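Local coordinates for sugar ABC transporter (PDB 4RXT), which binds arabinose, held in this crystal as alpha-L-arabinopyranose, and probably delivers sugar to an ABC-type importer as its solute-binding protein, at residues A[8-13]-A[64-69]; A[17-22]-A[90-95]; A[50-55]-A[74-79]. All coordinates share one frame; numbering follows the deposited sequence. Where two conformers were deposited one is given.

In the fold
From the N terminus, strand 9-11 enters the parallel sheet of the first lobe of this periplasmic-binding-protein fold, and contact 1 closes a long loop when the chain returns as the neighbouring strand 66-68. Helix 17-33 follows strand 9-11; its start meets the end of strand 89-92 in contact 2, whose loop crosses that of contact 1. Contact 3 joins helix 48-60 to the start of helix 77-84, so it also crosses contact 1 but is nested inside contact 2. Contacts 1 and 2 share the sheet and both reach the arabinose, whereas contact 3 lies on the helical layer packed against Ile10, Ile66 and Ile68.

Contact 1: residues A[8-13]-A[64-69]; sequences PIIVKD and AAIVIS. With ARA (alpha-L-arabinopyranose), chain B.
Ile10 and Ser69 bury the most surface here, followed by Pro8. Ile10 lies in strand 9-11, while Pro8 just before it and Ser69 just after strand 66-68 extend the pairing of these two parallel, adjacent strands. Ile9 is bridged to Val67 and Ile10 to Ile68, with the strand axes 15° apart. Three backbone bonds tie the pair: Val67 N to Pro8 O, Ile10 N to Val67 O at 2.8 Å, and Ser69 N to Ile10 O at 3.0 Å. The side chain of Ile10 spreads over two partners: its CD1 lies 3.9 Å from Ile66 CG2, while its CB meets Ile68 CG1 at 4.0 Å. CG1 stands beside the backbone N and anti to the carbonyl carbon (chi1 -56°), and from it CD1 runs on to Ile66. Ser69 points its CB toward the first strand. With OG between the backbone N and carbonyl carbon (chi1 62°), the hydroxyl turns back to give Ile10 O a second, weak bond and comes 3.3 Å from Val11 CA. Pro8 touches the other segment with CD, 3.2 Å from Ala65 O. On the face of the sheet opposite the Ile10 side chain, Ile9 and Val67 lie side by side, pointing the same way, with Ile9 CD1 3.9 Å from Val67 CG1. Just past the strand, Lys12 passes Ser69 with its CG and extends to the sugar, where NZ donates to ARA O3 at 3.1 Å, an end-of-strand placement characteristic of ligand sites in this fold. Helix 17-33 covers the Ile9 face through Leu23 and Ala26; helix 48-60 covers the Ile10 face through Ile54 and Leu55. In the sheet, strand 39-41 flanks strand 9-11, and strand 89-92 flanks strand 66-68.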
loop_
_atom_site.group_PDB
_atom_site.type_symbol
_atom_site.label_atom_id
_atom_site.label_comp_id
_atom_site.label_asym_id
_atom_site.label_seq_id
_atom_site.Cartn_x
_atom_site.Cartn_y
_atom_site.Cartn_z
ATOM N N PRO A 8 -17.260 -11.589 -3.655
ATOM C CA PRO A 8 -16.270 -11.533 -2.605
ATOM C C PRO A 8 -15.157 -10.536 -2.894
ATOM O O PRO A 8 -14.798 -10.303 -4.056
ATOM C CB PRO A 8 -15.681 -12.943 -2.566
ATOM C CG PRO A 8 -16.629 -13.788 -3.327
ATOM C CD PRO A 8 -17.227 -12.883 -4.336
ATOM N N ILE A 9 -14.609 -9.997 -1.822
ATOM C CA ILE A 9 -13.371 -9.217 -1.875
ATOM C C ILE A 9 -12.329 -9.930 -1.014
ATOM O O ILE A 9 -12.614 -10.328 0.135
ATOM C CB ILE A 9 -13.550 -7.740 -1.411
ATOM C CG1 ILE A 9 -12.244 -6.961 -1.644
ATOM C CG2 ILE A 9 -14.132 -7.625 0.014
ATOM C CD1 ILE A 9 -12.452 -5.454 -1.671
ATOM N N ILE A 10 -11.147 -10.096 -1.602
ATOM C CA ILE A 10 -10.046 -10.801 -0.967
ATOM C C ILE A 10 -8.917 -9.810 -0.808
ATOM O O ILE A 10 -8.317 -9.360 -1.778
ATOM C CB ILE A 10 -9.561 -12.012 -1.814
ATOM C CG1 ILE A 10 -10.728 -12.960 -2.092
ATOM C CG2 ILE A 10 -8.407 -12.741 -1.106
ATOM C CD1 ILE A 10 -10.424 -14.027 -3.119
ATOM N N VAL A 11 -8.638 -9.461 0.436
ATOM C CA VAL A 11 -7.577 -8.525 0.765
ATOM C C VAL A 11 -6.309 -9.260 1.172
ATOM O O VAL A 11 -6.341 -10.479 1.359
ATOM C CB VAL A 11 -8.000 -7.525 1.838
ATOM C CG1 VAL A 11 -9.179 -6.687 1.324
ATOM C CG2 VAL A 11 -8.346 -8.242 3.141
ATOM N N LYS A 12 -5.189 -8.538 1.267
ATOM C CA LYS A 12 -3.913 -9.198 1.650
ATOM C C LYS A 12 -3.886 -9.620 3.126
ATOM O O LYS A 12 -3.208 -10.566 3.481
ATOM C CB LYS A 12 -2.708 -8.280 1.401
ATOM C CG LYS A 12 -2.507 -7.824 -0.031
ATOM C CD LYS A 12 -1.165 -7.154 -0.190
ATOM C CE LYS A 12 -0.931 -6.620 -1.585
ATOM N NZ LYS A 12 0.480 -6.139 -1.706
ATOM N N ASP A 13 -4.523 -8.829 4.010
ATOM C CA ASP A 13 -4.387 -9.059 5.455
ATOM C C ASP A 13 -5.529 -8.344 6.171
ATOM O O ASP A 13 -5.561 -7.123 6.244
ATOM C CB ASP A 13 -3.024 -8.542 5.953
ATOM C CG ASP A 13 -2.810 -8.725 7.495
ATOM O OD1 ASP A 13 -3.756 -9.113 8.222
ATOM O OD2 ASP A 13 -1.704 -8.439 7.996
ATOM N N ALA A 64 -20.445 -14.197 -8.750
ATOM C CA ALA A 64 -20.575 -13.444 -10.018
ATOM C C ALA A 64 -19.287 -12.786 -10.476
ATOM O O ALA A 64 -19.061 -12.554 -11.676
ATOM C CB ALA A 64 -21.669 -12.387 -9.893
ATOM N N ALA A 65 -18.467 -12.422 -9.494
ATOM C CA ALA A 65 -17.183 -11.821 -9.762
ATOM C C ALA A 65 -16.377 -11.861 -8.455
ATOM O O ALA A 65 -16.945 -12.138 -7.396
ATOM C CB ALA A 65 -17.361 -10.401 -10.259
ATOM N N ILE A 66 -15.090 -11.575 -8.551
ATOM C CA ILE A 66 -14.210 -11.477 -7.397
ATOM C C ILE A 66 -13.331 -10.240 -7.528
ATOM O O ILE A 66 -12.809 -9.949 -8.623
ATOM C CB ILE A 66 -13.296 -12.745 -7.255
ATOM C CG1 ILE A 66 -14.129 -13.981 -6.873
ATOM C CG2 ILE A 66 -12.168 -12.516 -6.238
ATOM C CD1 ILE A 66 -13.435 -15.303 -7.152
ATOM N N VAL A 67 -13.191 -9.529 -6.410
ATOM C CA VAL A 67 -12.219 -8.445 -6.280
ATOM C C VAL A 67 -11.078 -8.952 -5.428
ATOM O O VAL A 67 -11.291 -9.522 -4.368
ATOM C CB VAL A 67 -12.816 -7.174 -5.634
ATOM C CG1 VAL A 67 -11.752 -6.080 -5.460
ATOM C CG2 VAL A 67 -13.986 -6.668 -6.466
ATOM N N ILE A 68 -9.853 -8.768 -5.892
ATOM C CA ILE A 68 -8.683 -9.218 -5.149
ATOM C C ILE A 68 -7.538 -8.214 -5.183
ATOM O O ILE A 68 -7.294 -7.580 -6.212
ATOM C CB ILE A 68 -8.193 -10.612 -5.638
ATOM C CG1 ILE A 68 -7.026 -11.160 -4.822
ATOM C CG2 ILE A 68 -7.849 -10.616 -7.134
ATOM C CD1 ILE A 68 -6.789 -12.643 -4.971
ATOM N N SER A 69 -6.843 -8.117 -4.041
ATOM C CA SER A 69 -5.537 -7.431 -3.947
ATOM C C SER A 69 -4.455 -8.507 -3.886
ATOM O O SER A 69 -4.152 -8.983 -2.830
ATOM C CB SER A 69 -5.459 -6.517 -2.706
ATOM O OG SER A 69 -5.588 -7.300 -1.546
HETATM C C1 ARA B . -0.399 -0.540 1.565
HETATM C C2 ARA B . -0.077 -1.167 0.194
HETATM C C3 ARA B . -0.423 -2.646 0.223
HETATM C C4 ARA B . 0.227 -3.356 1.423
HETATM C C5 ARA B . 0.725 -2.395 2.419
HETATM O O1 ARA B . 0.520 0.530 1.378
HETATM O O2 ARA B . -0.848 -0.540 -0.848
HETATM O O3 ARA B . -0.076 -3.212 -1.052
HETATM O O4 ARA B . 1.450 -4.017 1.086
HETATM O O5 ARA B . -0.172 -1.317 2.734
#

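Contact 2: residues A[17-22]-A[90-95]; sequences FYWQIV and IGIDSG. With ARA (alpha-L-arabinopyranose), chain B.
Tyr18, Trp19 and Val22 of one helix meet Ile92 and Asp93 at the end of a strand, in the sugar cleft of a periplasmic-binding-protein fold, where the first turn of a helix and the C-terminal end of a parallel strand both face the ligand. The polar part centres on the Asp93 carboxylate. Tyr18 OH donates to Asp93 OD1 at 2.8 Å, approaching on the anti side and 25° out of the carboxylate plane. OD1 also accepts from ARA O2, while OD2 takes a very short bond from ARA O3, so the carboxylate grips two neighbouring hydroxyls of the sugar and the phenol helps to set the rotation of the carboxylate from the protein side. Asp93 CG is anti to the backbone N (chi1 -178°), which carries the group out from the strand end toward the helix. The aromatic part is made by two rings. Tyr18 lays one face on the arabinose, with C1 of the sugar 3.7 Å above the plane and over the ring centre. Trp19 receives Asp93 OD2 at its edge, with CH2 3.4 Å from that oxygen and the ring and carboxylate planes 76° apart. NE1 of the indole is hydrogen-bonded to Glu45 OE2, from a residue that also binds the sugar, and Lys12 NZ makes a long, weak ion pair with Asp93 OD2. The apolar part lies deeper, away from the sugar. Ile92 CD1 also borders the edge of the indole, 4.4 Å from Trp19 CZ3, and meets Val22 tip to tip, with CD1 3.6 Å from Val22 CG1.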
loop_
_atom_site.group_PDB
_atom_site.type_symbol
_atom_site.label_atom_id
_atom_site.label_comp_id
_atom_site.label_asym_id
_atom_site.label_seq_id
_atom_site.Cartn_x
_atom_site.Cartn_y
_atom_site.Cartn_z
ATOM N N PHE A 17 -5.080 -2.042 9.303
ATOM C CA PHE A 17 -6.003 -0.915 9.175
ATOM C C PHE A 17 -6.212 -0.502 7.727
ATOM O O PHE A 17 -7.309 -0.125 7.338
ATOM C CB PHE A 17 -5.501 0.269 9.966
ATOM C CG PHE A 17 -6.411 1.452 9.943
ATOM C CD1 PHE A 17 -7.599 1.429 10.625
ATOM C CD2 PHE A 17 -6.060 2.580 9.233
ATOM C CE1 PHE A 17 -8.429 2.549 10.617
ATOM C CE2 PHE A 17 -6.853 3.698 9.219
ATOM C CZ PHE A 17 -8.055 3.675 9.895
ATOM N N TYR A 18 -5.148 -0.536 6.934
ATOM C CA TYR A 18 -5.288 -0.178 5.541
ATOM C C TYR A 18 -6.345 -1.053 4.832
ATOM O O TYR A 18 -7.228 -0.547 4.133
ATOM C CB TYR A 18 -3.952 -0.351 4.844
ATOM C CG TYR A 18 -4.010 -0.025 3.373
ATOM C CD1 TYR A 18 -3.862 1.277 2.906
ATOM C CD2 TYR A 18 -4.187 -1.038 2.411
ATOM C CE1 TYR A 18 -3.897 1.564 1.546
ATOM C CE2 TYR A 18 -4.243 -0.737 1.061
ATOM C CZ TYR A 18 -4.058 0.551 0.625
ATOM O OH TYR A 18 -4.092 0.857 -0.720
ATOM N N TRP A 19 -6.210 -2.369 5.005
ATOM C CA TRP A 19 -7.165 -3.303 4.377
ATOM C C TRP A 19 -8.554 -3.199 4.952
ATOM O O TRP A 19 -9.520 -3.457 4.270
ATOM C CB TRP A 19 -6.659 -4.768 4.397
ATOM C CG TRP A 19 -5.429 -4.902 3.568
ATOM C CD1 TRP A 19 -4.175 -5.100 4.012
ATOM C CD2 TRP A 19 -5.337 -4.639 2.174
ATOM N NE1 TRP A 19 -3.281 -5.017 2.975
ATOM C CE2 TRP A 19 -3.982 -4.749 1.826
ATOM C CE3 TRP A 19 -6.266 -4.335 1.191
ATOM C CZ2 TRP A 19 -3.560 -4.569 0.546
ATOM C CZ3 TRP A 19 -5.846 -4.167 -0.085
ATOM C CH2 TRP A 19 -4.510 -4.276 -0.391
ATOM N N GLN A 20 -8.637 -2.812 6.221
ATOM C CA GLN A 20 -9.954 -2.553 6.840
ATOM C C GLN A 20 -10.663 -1.354 6.193
ATOM O O GLN A 20 -11.888 -1.331 6.068
ATOM C CB GLN A 20 -9.819 -2.385 8.341
ATOM C CG GLN A 20 -9.449 -3.715 8.981
ATOM C CD GLN A 20 -8.835 -3.619 10.366
ATOM O OE1 GLN A 20 -8.737 -2.533 10.960
ATOM N NE2 GLN A 20 -8.373 -4.772 10.881
ATOM N N ILE A 21 -9.898 -0.395 5.702
ATOM C CA ILE A 21 -10.485 0.745 4.964
ATOM C C ILE A 21 -11.036 0.240 3.632
ATOM O O ILE A 21 -12.144 0.532 3.252
ATOM C CB ILE A 21 -9.489 1.893 4.698
ATOM C CG1 ILE A 21 -8.998 2.529 6.016
ATOM C CG2 ILE A 21 -10.162 2.969 3.827
ATOM C CD1 ILE A 21 -7.766 3.413 5.841
ATOM N N VAL A 22 -10.223 -0.552 2.916
ATOM C CA VAL A 22 -10.678 -1.214 1.667
ATOM C C VAL A 22 -11.973 -1.994 1.897
ATOM O O VAL A 22 -12.935 -1.878 1.136
ATOM C CB VAL A 22 -9.599 -2.146 1.090
ATOM C CG1 VAL A 22 -10.129 -2.900 -0.131
ATOM C CG2 VAL A 22 -8.339 -1.371 0.774
ATOM N N ILE A 90 -11.469 -8.745 -10.781
ATOM C CA ILE A 90 -11.135 -7.337 -10.748
ATOM C C ILE A 90 -9.996 -7.192 -9.734
ATOM O O ILE A 90 -10.104 -7.647 -8.575
ATOM C CB ILE A 90 -12.371 -6.482 -10.359
ATOM C CG1 ILE A 90 -13.361 -6.347 -11.548
ATOM C CG2 ILE A 90 -11.945 -5.119 -9.843
ATOM C CD1 ILE A 90 -13.955 -7.663 -12.053
ATOM N N GLY A 91 -8.900 -6.568 -10.160
ATOM C CA GLY A 91 -7.749 -6.351 -9.271
ATOM C C GLY A 91 -7.724 -4.983 -8.630
ATOM O O GLY A 91 -8.197 -3.991 -9.202
ATOM N N ILE A 92 -7.178 -4.953 -7.412
ATOM C CA ILE A 92 -6.911 -3.684 -6.732
ATOM C C ILE A 92 -5.501 -3.679 -6.117
ATOM O O ILE A 92 -4.923 -4.737 -5.800
ATOM C CB ILE A 92 -7.984 -3.320 -5.674
ATOM C CG1 ILE A 92 -8.051 -4.354 -4.558
ATOM C CG2 ILE A 92 -9.343 -3.137 -6.339
ATOM C CD1 ILE A 92 -8.830 -3.865 -3.338
ATOM N N ASP A 93 -4.962 -2.468 -5.972
ATOM C CA ASP A 93 -3.809 -2.174 -5.089
ATOM C C ASP A 93 -2.415 -2.604 -5.549
ATOM O O ASP A 93 -1.476 -1.844 -5.360
ATOM C CB ASP A 93 -4.094 -2.627 -3.641
ATOM C CG ASP A 93 -2.948 -2.294 -2.691
ATOM O OD1 ASP A 93 -2.914 -1.137 -2.210
ATOM O OD2 ASP A 93 -2.082 -3.174 -2.477
ATOM N N SER A 94 -2.277 -3.822 -6.082
ATOM C CA SER A 94 -0.972 -4.455 -6.178
ATOM C C SER A 94 -1.063 -5.484 -7.291
ATOM O O SER A 94 -1.972 -6.278 -7.319
ATOM C CB SER A 94 -0.620 -5.131 -4.832
ATOM O OG SER A 94 0.718 -5.586 -4.763
ATOM N N GLY A 95 -0.127 -5.445 -8.227
ATOM C CA GLY A 95 -0.248 -6.244 -9.448
ATOM C C GLY A 95 0.054 -7.720 -9.288
ATOM O O GLY A 95 0.599 -8.163 -8.278
HETATM C C1 ARA B . -0.399 -0.540 1.565
HETATM C C2 ARA B . -0.077 -1.167 0.194
HETATM C C3 ARA B . -0.423 -2.646 0.223
HETATM C C4 ARA B . 0.227 -3.356 1.423
HETATM C C5 ARA B . 0.725 -2.395 2.419
HETATM O O1 ARA B . 0.520 0.530 1.378
HETATM O O2 ARA B . -0.848 -0.540 -0.848
HETATM O O3 ARA B . -0.076 -3.212 -1.052
HETATM O O4 ARA B . 1.450 -4.017 1.086
HETATM O O5 ARA B . -0.172 -1.317 2.734
#

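Contact 3: residues A[50-55]-A[74-79]; sequences GQISIL and KALGKP
Ile52 and Pro79 form the middle of this contact, where helix 48-60 meets the turn leading into helix 77-84 and its first residues, and the isoleucine can be followed outward. From CB, which leaves the helix beside the partner segment rather than straight at it, two branches part. The short one, CG2, is anti to the backbone N and rests on Pro79 CG at 3.9 Å. The long one starts at CG1, anti to the carbonyl carbon (chi1 -67°); it also touches Pro79 CG and meets Leu76 CD2 at 4.0 Å, the isoleucine and leucine sliding past each other in opposite directions. At the tip, CD1 comes 3.8 Å from Ala75 O and is still near Pro79 CG. Both branches of the isoleucine thus bear on Pro79 CG, and no hydrogen bond crosses between the segments. In the layer over one side of the first-lobe sheet, helix 48-60 connects strand 39-41 to strand 66-68 and helix 77-84 connects strand 66-68 to strand 89-92, successive beta-alpha-beta crossovers of the periplasmic-binding-protein fold. One turn on from Ile52, Leu55 CD2 touches Pro79 at CB (4.0 Å) and at its backbone O (3.8 Å). Gln51 reaches the leucine from the side nearer the sheet: its side chain crosses that of Leu76 at about a right angle, and OE1 lies 3.4 Å from Leu76 CG. The amide is fixed by polar partners in the loop after strand 66-68, OE1 accepting from Thr71 N and NE2 donating to Ser69 O.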
loop_
_atom_site.group_PDB
_atom_site.type_symbol
_atom_site.label_atom_id
_atom_site.label_comp_id
_atom_site.label_asym_id
_atom_site.label_seq_id
_atom_site.Cartn_x
_atom_site.Cartn_y
_atom_site.Cartn_z
ATOM N N GLY A 50 -2.077 -18.814 1.805
ATOM C CA GLY A 50 -3.338 -18.543 2.430
ATOM C C GLY A 50 -4.245 -17.820 1.473
ATOM O O GLY A 50 -5.424 -18.164 1.331
ATOM N N GLN A 51 -3.709 -16.810 0.819
ATOM C CA GLN A 51 -4.512 -16.077 -0.161
ATOM C C GLN A 51 -4.909 -16.949 -1.361
ATOM O O GLN A 51 -6.024 -16.886 -1.843
ATOM C CB GLN A 51 -3.798 -14.805 -0.634
ATOM C CG GLN A 51 -4.767 -13.911 -1.374
ATOM C CD GLN A 51 -4.153 -12.668 -1.968
ATOM O OE1 GLN A 51 -3.249 -12.734 -2.782
ATOM N NE2 GLN A 51 -4.646 -11.518 -1.557
ATOM N N ILE A 52 -3.959 -17.744 -1.846
ATOM C CA ILE A 52 -4.245 -18.616 -2.984
ATOM C C ILE A 52 -5.394 -19.597 -2.644
ATOM O O ILE A 52 -6.315 -19.797 -3.433
ATOM C CB ILE A 52 -2.974 -19.338 -3.457
ATOM C CG1 ILE A 52 -1.974 -18.335 -4.042
ATOM C CG2 ILE A 52 -3.321 -20.377 -4.533
ATOM C CD1 ILE A 52 -0.600 -18.942 -4.278
ATOM N N SER A 53 -5.308 -20.199 -1.465
ATOM C CA SER A 53 -6.350 -21.104 -0.978
ATOM C C SER A 53 -7.712 -20.435 -0.906
ATOM O O SER A 53 -8.720 -20.980 -1.350
ATOM C CB SER A 53 -5.974 -21.655 0.409
ATOM O OG SER A 53 -4.855 -22.515 0.322
ATOM N N ILE A 54 -7.724 -19.229 -0.365
ATOM C CA ILE A 54 -8.964 -18.445 -0.270
ATOM C C ILE A 54 -9.542 -18.137 -1.659
ATOM O O ILE A 54 -10.755 -18.296 -1.869
ATOM C CB ILE A 54 -8.724 -17.150 0.560
ATOM C CG1 ILE A 54 -8.477 -17.520 2.017
ATOM C CG2 ILE A 54 -9.877 -16.133 0.415
ATOM C CD1 ILE A 54 -7.839 -16.403 2.808
ATOM N N LEU A 55 -8.685 -17.716 -2.592
ATOM C CA LEU A 55 -9.119 -17.504 -3.964
ATOM C C LEU A 55 -9.724 -18.767 -4.573
ATOM O O LEU A 55 -10.821 -18.722 -5.134
ATOM C CB LEU A 55 -7.980 -16.998 -4.805
ATOM C CG LEU A 55 -8.300 -16.822 -6.280
ATOM C CD1 LEU A 55 -9.398 -15.789 -6.462
ATOM C CD2 LEU A 55 -7.058 -16.350 -6.988
ATOM N N LYS A 74 4.343 -12.564 -8.603
ATOM C CA LYS A 74 4.549 -13.773 -9.394
ATOM C C LYS A 74 3.610 -14.893 -8.953
ATOM O O LYS A 74 2.917 -15.506 -9.768
ATOM C CB LYS A 74 6.010 -14.266 -9.335
ATOM C CG LYS A 74 6.407 -15.323 -10.374
ATOM C CD LYS A 74 7.904 -15.199 -10.676
ATOM C CE LYS A 74 8.355 -15.957 -11.919
ATOM N NZ LYS A 74 9.760 -16.470 -11.810
ATOM N N ALA A 75 3.530 -15.130 -7.643
ATOM C CA ALA A 75 2.782 -16.308 -7.130
ATOM C C ALA A 75 1.265 -16.277 -7.413
ATOM O O ALA A 75 0.610 -17.305 -7.462
ATOM C CB ALA A 75 3.008 -16.475 -5.637
ATOM N N LEU A 76 0.714 -15.080 -7.564
ATOM C CA LEU A 76 -0.714 -14.934 -7.824
ATOM C C LEU A 76 -1.068 -14.956 -9.316
ATOM O O LEU A 76 -2.223 -15.002 -9.663
ATOM C CB LEU A 76 -1.312 -13.692 -7.090
ATOM C CG LEU A 76 -1.893 -13.916 -5.674
ATOM C CD1 LEU A 76 -3.197 -14.733 -5.671
ATOM C CD2 LEU A 76 -0.832 -14.523 -4.763
ATOM N N GLY A 77 -0.066 -14.939 -10.191
ATOM C CA GLY A 77 -0.319 -14.921 -11.648
ATOM C C GLY A 77 -1.170 -16.080 -12.129
ATOM O O GLY A 77 -2.279 -15.908 -12.658
ATOM N N LYS A 78 -0.635 -17.273 -11.927
ATOM C CA LYS A 78 -1.316 -18.497 -12.327
ATOM C C LYS A 78 -2.659 -18.677 -11.577
ATOM O O LYS A 78 -3.660 -19.007 -12.188
ATOM C CB LYS A 78 -0.363 -19.643 -12.032
ATOM C CG LYS A 78 -0.432 -20.759 -12.989
ATOM C CD LYS A 78 -1.679 -21.574 -12.758
ATOM C CE LYS A 78 -1.844 -22.586 -13.869
ATOM N NZ LYS A 78 -0.702 -23.527 -13.920
ATOM N N PRO A 79 -2.697 -18.397 -10.236
ATOM C CA PRO A 79 -3.987 -18.537 -9.585
ATOM C C PRO A 79 -5.053 -17.618 -10.176
ATOM O O PRO A 79 -6.191 -18.030 -10.315
ATOM C CB PRO A 79 -3.668 -18.203 -8.125
ATOM C CG PRO A 79 -2.287 -18.754 -7.961
ATOM C CD PRO A 79 -1.603 -18.438 -9.250
#